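Local structure of putative phosphosugar isomerases (Salmonella typhimurium LT2, 3FKJ) at residues 29-34 and 164-169; 221-226 and 244-249; 270-275 and 308-313. The protein probably binds a phosphorylated sugar or a related carbohydrate derivative and is thought to act as an isomerase. All coordinates share one frame; numbering follows the deposited sequence.

Interaction 1: residues 29-34 and 164-169; sequences RIISDI and LEILAQ
The side-chain amide of Gln169 lies between Ile31 and Ser32. Over one face sits the gamma methyl of Ile31, with Ile31 CG2 3.8 Å from Gln169 CD and almost directly above it. The hydroxyl of Ser32 approaches from the other side of the amide plane, near its oxygen end, and Ser32 OG is 3.0 Å from Gln169 OE1. At the nitrogen edge the amide donates to the carboxylate of Glu165, one helical turn earlier: Gln169 NE2 to Glu165 OE1 is 2.7 Å, with an N-H...O angle of 161°. The acceptor lies in the amide plane and is met on its anti side. A bend in the glutamate chain (chi2 -63°) turns the carboxylate back toward Gln169, whose own chain runs out straight beyond CG; Tyr176 holds the other carboxylate oxygen. The bonds from NE2 to Glu165 and to the carbonyl of Arg28 restrain the amide, whereas the link through Ser32 is uncertain, its hydroxyl also reaching Arg28 O. Helix 22-35 and helix 155-170 pack here at 9.3 Å between the axes of the short segments, crossing at -44°. Both lie in the half of the chain that carries the five-stranded parallel sheet, consistent with an alpha/beta SIS-type fold, and Ile30 and Ile34 turn from helix 22-35 toward strand 136-139. Deeper between the helices the side-chain contacts are mainly apolar. Ile31 lies at about a right angle to Ile166, with Ile31 CD1 3.5 Å from Ile166 CG1. Ile31 CG1 rests 3.8 Å from Glu165 CB. The CG2 branch, besides covering the amide, touches the backbone, Ile31 CG2 being 3.7 Å from Glu165 O. Ile166 in turn reaches Leu69.

Interaction 2: residues 221-226 and 244-249; sequences PSFGAA and SIHSGE
The rings of Phe223 and His246 meet obliquely, with planes at 46° and centroids 5.2 Å apart. What the phenyl face receives is one corner of the imidazole: His246 CD2 stands 3.8 Å above the Phe223 ring plane, displaced toward the rim. The rim carbon instead follows the strand backbone, Phe223 CE1 lying 3.6 Å from His246 N. At the ring edge, Ile245 C is 4.0 Å from Phe223 CE1. With CG anti to the backbone N (chi1 180°), the Phe223 ring is carried across to the strand. The contact joins elements of a beta-alpha-beta unit: strand 213-218, helix 223-238 and strand 241-246. Phe223 sits in the first turn of the helix and His246 on strand 241-246, an outermost strand of the parallel sheet within this chain. The imidazole is fixed from both nitrogens. ND1 accepts from the backbone, Gly248 N to His246 ND1 being 3.0 Å at an N-H...N angle of 152° and close to the ring plane, while NE2 bonds to Glu78 of the second subunit. Farther down the helix, Ala226 O merely approaches Ser244 CB, at 4.1 Å; the serine hydroxyl is bonded to His227.

Interaction 3: residues 270-275 and 308-313; sequences SGRTRP and VGEYFC
The carboxylate of Glu310 is the tightly held part of this contact, gripped by both the backbone and the side chain of Arg272. Arg272 N donates to Glu310 OE1 at 2.9 Å, coming from above the carboxylate plane, while Arg272 NE reaches the syn lone pair of the same OE1 at 3.1 Å. Arg272 NH2 completes a side-on salt bridge to Glu310 OE2 at 3.0 Å, although the two planar groups are twisted 41° apart. Tyr60 also bonds OE2, so the carboxylate is held from several directions. Consistent with a second SIS-like alpha/beta unit, these loops follow strands of the four-stranded sheet: residues 270-273 lead through a type I turn, Gly271 to Arg274, into helix 274-286, and the 3-10 segment 309-312 into helix 313-331. On the exposed side Gly271, whose positive phi (75°) suits glycine, brings CA to 3.5 Å from Glu310 OE1, leaving no room for a side chain. Arg272 is partly exposed and rests on His81 of the second subunit; its NH2 adds a weak bond to Tyr311 OH, which Glu65 also binds. Inward, Ser270 N meets the sulfur of Cys313 across a longer N-H...S bond, 3.4 Å from N to SG.

Interactions 2 and 3 form one neighbourhood, their centres 13 Å apart. Pro221 joins them, Pro221 CG lying 3.2 Å from Glu310 O, and Ser222 OG lies 3.5 Å from Cys313 CB. Both also touch the second subunit, and both involve loops that follow strands of the four-stranded parallel sheet; in SIS proteins such strand ends commonly border the sugar-phosphate site, so a pocket nearby is plausible, though not established. Interaction 1 stands apart, on a helix pair beside the five-stranded sheet: its centre is 28 Å from that of interaction 2, on the opposite side of the chain's centre, and its nearest atoms are about 8 Å from those of interaction 3.

Interaction 1: residues 29-34 and 164-169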
loop_
_atom_site.group_PDB
_atom_site.type_symbol
_atom_site.label_atom_id
_atom_site.label_comp_id
_atom_site.label_asym_id
_atom_site.label_seq_id
_atom_site.Cartn_x
_atom_site.Cartn_y
_atom_site.Cartn_z
ATOM N N ARG A 29 -28.616 4.584 -5.843
ATOM C CA ARG A 29 -29.106 5.949 -6.111
ATOM C C ARG A 29 -27.951 6.917 -6.287
ATOM O O ARG A 29 -27.972 7.774 -7.164
ATOM C CB ARG A 29 -29.951 6.509 -4.975
ATOM C CG ARG A 29 -31.220 5.793 -4.608
ATOM C CD ARG A 29 -31.891 6.463 -3.355
ATOM N NE ARG A 29 -30.953 6.741 -2.242
ATOM C CZ ARG A 29 -30.232 7.863 -2.092
ATOM N NH1 ARG A 29 -30.304 8.861 -2.977
ATOM N NH2 ARG A 29 -29.414 7.982 -1.058
ATOM N N ILE A 30 -26.935 6.805 -5.439
ATOM C CA ILE A 30 -25.825 7.761 -5.531
ATOM C C ILE A 30 -25.123 7.678 -6.893
ATOM O O ILE A 30 -24.871 8.718 -7.540
ATOM C CB ILE A 30 -24.854 7.639 -4.341
ATOM C CG1 ILE A 30 -25.591 8.085 -3.057
ATOM C CG2 ILE A 30 -23.580 8.492 -4.582
ATOM C CD1 ILE A 30 -24.925 7.712 -1.769
ATOM N N ILE A 31 -24.848 6.454 -7.343
ATOM C CA ILE A 31 -24.086 6.241 -8.571
ATOM C C ILE A 31 -24.911 6.588 -9.815
ATOM O O ILE A 31 -24.347 7.148 -10.772
ATOM C CB ILE A 31 -23.490 4.806 -8.634
ATOM C CG1 ILE A 31 -22.552 4.565 -7.423
ATOM C CG2 ILE A 31 -22.763 4.543 -9.978
ATOM C CD1 ILE A 31 -21.413 5.635 -7.181
ATOM N N SER A 32 -26.227 6.299 -9.808
ATOM C CA SER A 32 -27.127 6.751 -10.896
ATOM C C SER A 32 -27.173 8.271 -10.993
ATOM O O SER A 32 -27.051 8.832 -12.097
ATOM C CB SER A 32 -28.571 6.261 -10.726
ATOM O OG SER A 32 -28.622 4.917 -10.297
ATOM N N ASP A 33 -27.353 8.929 -9.845
ATOM C CA ASP A 33 -27.384 10.385 -9.815
ATOM C C ASP A 33 -26.111 10.985 -10.396
ATOM O O ASP A 33 -26.151 11.866 -11.240
ATOM C CB ASP A 33 -27.602 10.908 -8.402
ATOM C CG ASP A 33 -28.189 12.315 -8.390
ATOM O OD1 ASP A 33 -29.420 12.446 -8.572
ATOM O OD2 ASP A 33 -27.426 13.287 -8.209
ATOM N N ILE A 34 -24.968 10.478 -9.962
ATOM C CA ILE A 34 -23.697 10.960 -10.469
ATOM C C ILE A 34 -23.575 10.730 -11.980
ATOM O O ILE A 34 -23.156 11.626 -12.715
ATOM C CB ILE A 34 -22.529 10.292 -9.751
ATOM C CG1 ILE A 34 -22.501 10.710 -8.268
ATOM C CG2 ILE A 34 -21.222 10.612 -10.485
ATOM C CD1 ILE A 34 -21.748 9.688 -7.338
ATOM N N LEU A 164 -19.441 -2.139 -6.444
ATOM C CA LEU A 164 -20.386 -2.939 -7.226
ATOM C C LEU A 164 -21.199 -2.056 -8.182
ATOM O O LEU A 164 -21.320 -2.360 -9.369
ATOM C CB LEU A 164 -21.364 -3.684 -6.304
ATOM C CG LEU A 164 -22.550 -4.409 -6.950
ATOM C CD1 LEU A 164 -22.024 -5.621 -7.707
ATOM C CD2 LEU A 164 -23.634 -4.777 -5.880
ATOM N N GLU A 165 -21.752 -0.975 -7.639
ATOM C CA GLU A 165 -22.585 -0.051 -8.409
ATOM C C GLU A 165 -21.847 0.767 -9.446
ATOM O O GLU A 165 -22.355 0.960 -10.552
ATOM C CB GLU A 165 -23.377 0.862 -7.464
ATOM C CG GLU A 165 -24.449 0.116 -6.691
ATOM C CD GLU A 165 -25.530 -0.478 -7.593
ATOM O OE1 GLU A 165 -25.831 0.077 -8.685
ATOM O OE2 GLU A 165 -26.094 -1.507 -7.191
ATOM N N ILE A 166 -20.628 1.197 -9.127
ATOM C CA ILE A 166 -19.797 1.888 -10.117
ATOM C C ILE A 166 -19.538 0.980 -11.317
ATOM O O ILE A 166 -19.681 1.402 -12.440
ATOM C CB ILE A 166 -18.504 2.465 -9.524
ATOM C CG1 ILE A 166 -18.848 3.585 -8.525
ATOM C CG2 ILE A 166 -17.584 2.991 -10.664
ATOM C CD1 ILE A 166 -17.711 3.934 -7.548
ATOM N N LEU A 167 -19.200 -0.275 -11.059
ATOM C CA LEU A 167 -18.875 -1.209 -12.089
ATOM C C LEU A 167 -20.105 -1.557 -12.862
ATOM O O LEU A 167 -20.091 -1.522 -14.084
ATOM C CB LEU A 167 -18.252 -2.506 -11.504
ATOM C CG LEU A 167 -17.939 -3.647 -12.506
ATOM C CD1 LEU A 167 -16.781 -3.355 -13.422
ATOM C CD2 LEU A 167 -17.753 -4.991 -11.773
ATOM N N ALA A 168 -21.170 -1.925 -12.160
ATOM C CA ALA A 168 -22.390 -2.353 -12.811
ATOM C C ALA A 168 -22.965 -1.254 -13.713
ATOM O O ALA A 168 -23.423 -1.553 -14.808
ATOM C CB ALA A 168 -23.485 -2.812 -11.759
ATOM N N GLN A 169 -22.958 -0.003 -13.255
ATOM C CA GLN A 169 -23.652 1.065 -13.994
ATOM C C GLN A 169 -22.761 1.717 -15.070
ATOM O O GLN A 169 -23.220 2.568 -15.813
ATOM C CB GLN A 169 -24.182 2.131 -13.021
ATOM C CG GLN A 169 -25.329 1.649 -12.125
ATOM C CD GLN A 169 -25.877 2.729 -11.225
ATOM O OE1 GLN A 169 -26.111 3.855 -11.659
ATOM N NE2 GLN A 169 -26.092 2.395 -9.964
#

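Interaction 2: residues 221-226 and 244-249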
loop_
_atom_site.group_PDB
_atom_site.type_symbol
_atom_site.label_atom_id
_atom_site.label_comp_id
_atom_site.label_asym_id
_atom_site.label_seq_id
_atom_site.Cartn_x
_atom_site.Cartn_y
_atom_site.Cartn_z
ATOM N N PRO A 221 -8.000 -10.099 -1.258
ATOM C CA PRO A 221 -9.081 -9.318 -0.675
ATOM C C PRO A 221 -8.895 -9.055 0.826
ATOM O O PRO A 221 -9.557 -8.184 1.380
ATOM C CB PRO A 221 -10.306 -10.232 -0.883
ATOM C CG PRO A 221 -9.738 -11.576 -0.777
ATOM C CD PRO A 221 -8.429 -11.491 -1.503
ATOM N N SER A 222 -8.053 -9.860 1.481
ATOM C CA SER A 222 -7.826 -9.757 2.920
ATOM C C SER A 222 -6.660 -8.837 3.352
ATOM O O SER A 222 -6.430 -8.673 4.558
ATOM C CB SER A 222 -7.560 -11.149 3.502
ATOM O OG SER A 222 -8.592 -12.070 3.260
ATOM N N PHE A 223 -5.897 -8.284 2.399
ATOM C CA PHE A 223 -4.734 -7.541 2.741
ATOM C C PHE A 223 -5.063 -6.245 3.504
ATOM O O PHE A 223 -4.386 -5.892 4.467
ATOM C CB PHE A 223 -3.831 -7.286 1.544
ATOM C CG PHE A 223 -2.621 -6.499 1.909
ATOM C CD1 PHE A 223 -1.662 -7.058 2.720
ATOM C CD2 PHE A 223 -2.488 -5.191 1.547
ATOM C CE1 PHE A 223 -0.571 -6.341 3.134
ATOM C CE2 PHE A 223 -1.377 -4.474 1.937
ATOM C CZ PHE A 223 -0.413 -5.066 2.726
ATOM N N GLY A 224 -6.151 -5.585 3.139
ATOM C CA GLY A 224 -6.579 -4.384 3.864
ATOM C C GLY A 224 -6.842 -4.677 5.328
ATOM O O GLY A 224 -6.443 -3.934 6.218
ATOM N N ALA A 225 -7.557 -5.746 5.560
ATOM C CA ALA A 225 -7.853 -6.232 6.911
ATOM C C ALA A 225 -6.602 -6.500 7.762
ATOM O O ALA A 225 -6.574 -6.260 8.972
ATOM C CB ALA A 225 -8.687 -7.484 6.825
ATOM N N ALA A 226 -5.564 -6.984 7.117
ATOM C CA ALA A 226 -4.341 -7.306 7.783
ATOM C C ALA A 226 -3.643 -6.017 8.188
ATOM O O ALA A 226 -3.155 -5.889 9.305
ATOM C CB ALA A 226 -3.479 -8.198 6.900
ATOM N N SER A 244 2.461 -5.009 8.784
ATOM C CA SER A 244 1.742 -5.842 7.842
ATOM C C SER A 244 2.679 -6.188 6.692
ATOM O O SER A 244 3.508 -5.361 6.258
ATOM C CB SER A 244 0.448 -5.176 7.375
ATOM O OG SER A 244 0.740 -3.951 6.770
ATOM N N ILE A 245 2.608 -7.452 6.301
ATOM C CA ILE A 245 3.375 -8.074 5.239
ATOM C C ILE A 245 2.366 -8.763 4.311
ATOM O O ILE A 245 1.576 -9.630 4.754
ATOM C CB ILE A 245 4.327 -9.177 5.755
ATOM C CG1 ILE A 245 5.216 -8.646 6.866
ATOM C CG2 ILE A 245 5.175 -9.763 4.584
ATOM C CD1 ILE A 245 5.974 -9.745 7.573
ATOM N N HIS A 246 2.392 -8.397 3.038
ATOM C CA HIS A 246 1.636 -9.112 2.039
ATOM C C HIS A 246 2.242 -10.532 1.907
ATOM O O HIS A 246 3.495 -10.708 1.865
ATOM C CB HIS A 246 1.632 -8.335 0.725
ATOM C CG HIS A 246 0.692 -8.883 -0.297
ATOM N ND1 HIS A 246 0.915 -10.082 -0.940
ATOM C CD2 HIS A 246 -0.475 -8.401 -0.786
ATOM C CE1 HIS A 246 -0.082 -10.321 -1.772
ATOM N NE2 HIS A 246 -0.942 -9.325 -1.689
ATOM N N SER A 247 1.361 -11.541 1.886
ATOM C CA SER A 247 1.783 -12.933 1.822
ATOM C C SER A 247 2.798 -13.189 0.695
ATOM O O SER A 247 3.748 -13.987 0.871
ATOM C CB SER A 247 0.589 -13.826 1.606
ATOM O OG SER A 247 -0.315 -13.787 2.663
ATOM N N GLY A 248 2.584 -12.521 -0.449
ATOM C CA GLY A 248 3.419 -12.626 -1.626
ATOM C C GLY A 248 4.781 -11.996 -1.365
ATOM O O GLY A 248 5.821 -12.592 -1.681
ATOM N N GLU A 249 4.748 -10.819 -0.732
ATOM C CA GLU A 249 5.955 -10.057 -0.325
ATOM C C GLU A 249 6.831 -10.705 0.757
ATOM O O GLU A 249 8.044 -10.479 0.805
ATOM C CB GLU A 249 5.526 -8.656 0.134
ATOM C CG GLU A 249 5.096 -7.735 -1.024
ATOM C CD GLU A 249 6.307 -7.262 -1.858
ATOM O OE1 GLU A 249 7.085 -6.446 -1.314
ATOM O OE2 GLU A 249 6.468 -7.679 -3.044
#

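Interaction 3: residues 270-275 and 308-313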
loop_
_atom_site.group_PDB
_atom_site.type_symbol
_atom_site.label_atom_id
_atom_site.label_comp_id
_atom_site.label_asym_id
_atom_site.label_seq_id
_atom_site.Cartn_x
_atom_site.Cartn_y
_atom_site.Cartn_z
ATOM N N SER A 270 -10.160 -17.075 0.754
ATOM C CA SER A 270 -10.631 -17.998 -0.253
ATOM C C SER A 270 -10.204 -17.478 -1.617
ATOM O O SER A 270 -9.710 -16.350 -1.762
ATOM C CB SER A 270 -12.160 -18.102 -0.208
ATOM O OG SER A 270 -12.746 -16.925 -0.748
ATOM N N GLY A 271 -10.452 -18.277 -2.634
ATOM C CA GLY A 271 -10.300 -17.827 -3.971
ATOM C C GLY A 271 -8.864 -17.706 -4.414
ATOM O O GLY A 271 -7.984 -18.431 -3.949
ATOM N N ARG A 272 -8.632 -16.768 -5.326
ATOM C CA ARG A 272 -7.436 -16.822 -6.197
ATOM C C ARG A 272 -6.060 -16.661 -5.533
ATOM O O ARG A 272 -5.087 -17.301 -5.991
ATOM C CB ARG A 272 -7.581 -15.830 -7.339
ATOM C CG ARG A 272 -8.657 -16.270 -8.341
ATOM C CD ARG A 272 -9.061 -15.124 -9.243
ATOM N NE ARG A 272 -9.709 -14.029 -8.524
ATOM C CZ ARG A 272 -10.014 -12.840 -9.058
ATOM N NH1 ARG A 272 -9.747 -12.581 -10.314
ATOM N NH2 ARG A 272 -10.597 -11.896 -8.343
ATOM N N THR A 273 -5.983 -15.875 -4.454
ATOM C CA THR A 273 -4.701 -15.606 -3.785
ATOM C C THR A 273 -4.388 -16.597 -2.659
ATOM O O THR A 273 -3.294 -16.586 -2.089
ATOM C CB THR A 273 -4.594 -14.118 -3.322
ATOM O OG1 THR A 273 -5.463 -13.897 -2.195
ATOM C CG2 THR A 273 -4.998 -13.184 -4.479
ATOM N N ARG A 274 -5.305 -17.518 -2.388
ATOM C CA ARG A 274 -5.075 -18.533 -1.355
ATOM C C ARG A 274 -3.726 -19.251 -1.436
ATOM O O ARG A 274 -3.076 -19.466 -0.408
ATOM C CB ARG A 274 -6.195 -19.558 -1.390
ATOM C CG ARG A 274 -6.256 -20.473 -0.203
ATOM C CD ARG A 274 -7.546 -21.233 -0.257
ATOM N NE ARG A 274 -7.625 -22.169 0.855
ATOM C CZ ARG A 274 -8.006 -21.874 2.093
ATOM N NH1 ARG A 274 -8.392 -20.655 2.426
ATOM N NH2 ARG A 274 -7.994 -22.830 3.019
ATOM N N PRO A 275 -3.297 -19.657 -2.639
ATOM C CA PRO A 275 -1.972 -20.298 -2.712
ATOM C C PRO A 275 -0.799 -19.442 -2.207
ATOM O O PRO A 275 0.208 -19.988 -1.747
ATOM C CB PRO A 275 -1.822 -20.602 -4.218
ATOM C CG PRO A 275 -3.252 -20.719 -4.698
ATOM C CD PRO A 275 -3.953 -19.628 -3.965
ATOM N N VAL A 308 -18.358 -15.586 -6.025
ATOM C CA VAL A 308 -17.801 -14.235 -5.779
ATOM C C VAL A 308 -17.502 -13.959 -4.308
ATOM O O VAL A 308 -17.252 -12.812 -3.925
ATOM C CB VAL A 308 -18.755 -13.126 -6.325
ATOM C CG1 VAL A 308 -19.070 -13.409 -7.816
ATOM C CG2 VAL A 308 -20.043 -13.013 -5.488
ATOM N N GLY A 309 -17.507 -15.017 -3.503
ATOM C CA GLY A 309 -17.252 -14.916 -2.075
ATOM C C GLY A 309 -15.833 -14.482 -1.714
ATOM O O GLY A 309 -15.590 -14.085 -0.604
ATOM N N GLU A 310 -14.904 -14.582 -2.653
ATOM C CA GLU A 310 -13.544 -14.078 -2.464
ATOM C C GLU A 310 -13.605 -12.608 -2.106
ATOM O O GLU A 310 -12.864 -12.167 -1.246
ATOM C CB GLU A 310 -12.710 -14.292 -3.724
ATOM C CG GLU A 310 -11.341 -13.614 -3.727
ATOM C CD GLU A 310 -10.658 -13.699 -5.065
ATOM O OE1 GLU A 310 -10.733 -14.768 -5.704
ATOM O OE2 GLU A 310 -10.042 -12.701 -5.476
ATOM N N TYR A 311 -14.510 -11.856 -2.741
ATOM C CA TYR A 311 -14.588 -10.404 -2.527
ATOM C C TYR A 311 -15.054 -9.977 -1.126
ATOM O O TYR A 311 -14.910 -8.806 -0.774
ATOM C CB TYR A 311 -15.421 -9.727 -3.625
ATOM C CG TYR A 311 -14.790 -9.832 -5.012
ATOM C CD1 TYR A 311 -13.493 -9.422 -5.226
ATOM C CD2 TYR A 311 -15.475 -10.377 -6.077
ATOM C CE1 TYR A 311 -12.899 -9.549 -6.428
ATOM C CE2 TYR A 311 -14.876 -10.487 -7.320
ATOM C CZ TYR A 311 -13.579 -10.080 -7.488
ATOM O OH TYR A 311 -12.915 -10.159 -8.708
ATOM N N PHE A 312 -15.568 -10.920 -0.318
ATOM C CA PHE A 312 -16.057 -10.618 1.051
ATOM C C PHE A 312 -15.082 -11.019 2.141
ATOM O O PHE A 312 -15.392 -10.842 3.334
ATOM C CB PHE A 312 -17.379 -11.367 1.359
ATOM C CG PHE A 312 -18.512 -10.955 0.499
ATOM C CD1 PHE A 312 -18.621 -11.444 -0.794
ATOM C CD2 PHE A 312 -19.463 -10.045 0.966
ATOM C CE1 PHE A 312 -19.682 -11.054 -1.618
ATOM C CE2 PHE A 312 -20.497 -9.643 0.148
ATOM C CZ PHE A 312 -20.603 -10.149 -1.159
ATOM N N CYS A 313 -13.943 -11.605 1.747
ATOM C CA CYS A 313 -12.954 -12.086 2.723
ATOM C C CYS A 313 -12.466 -10.985 3.662
ATOM O O CYS A 313 -12.364 -11.221 4.846
ATOM C CB CYS A 313 -11.762 -12.756 2.048
ATOM S SG CYS A 313 -12.162 -14.400 1.419
#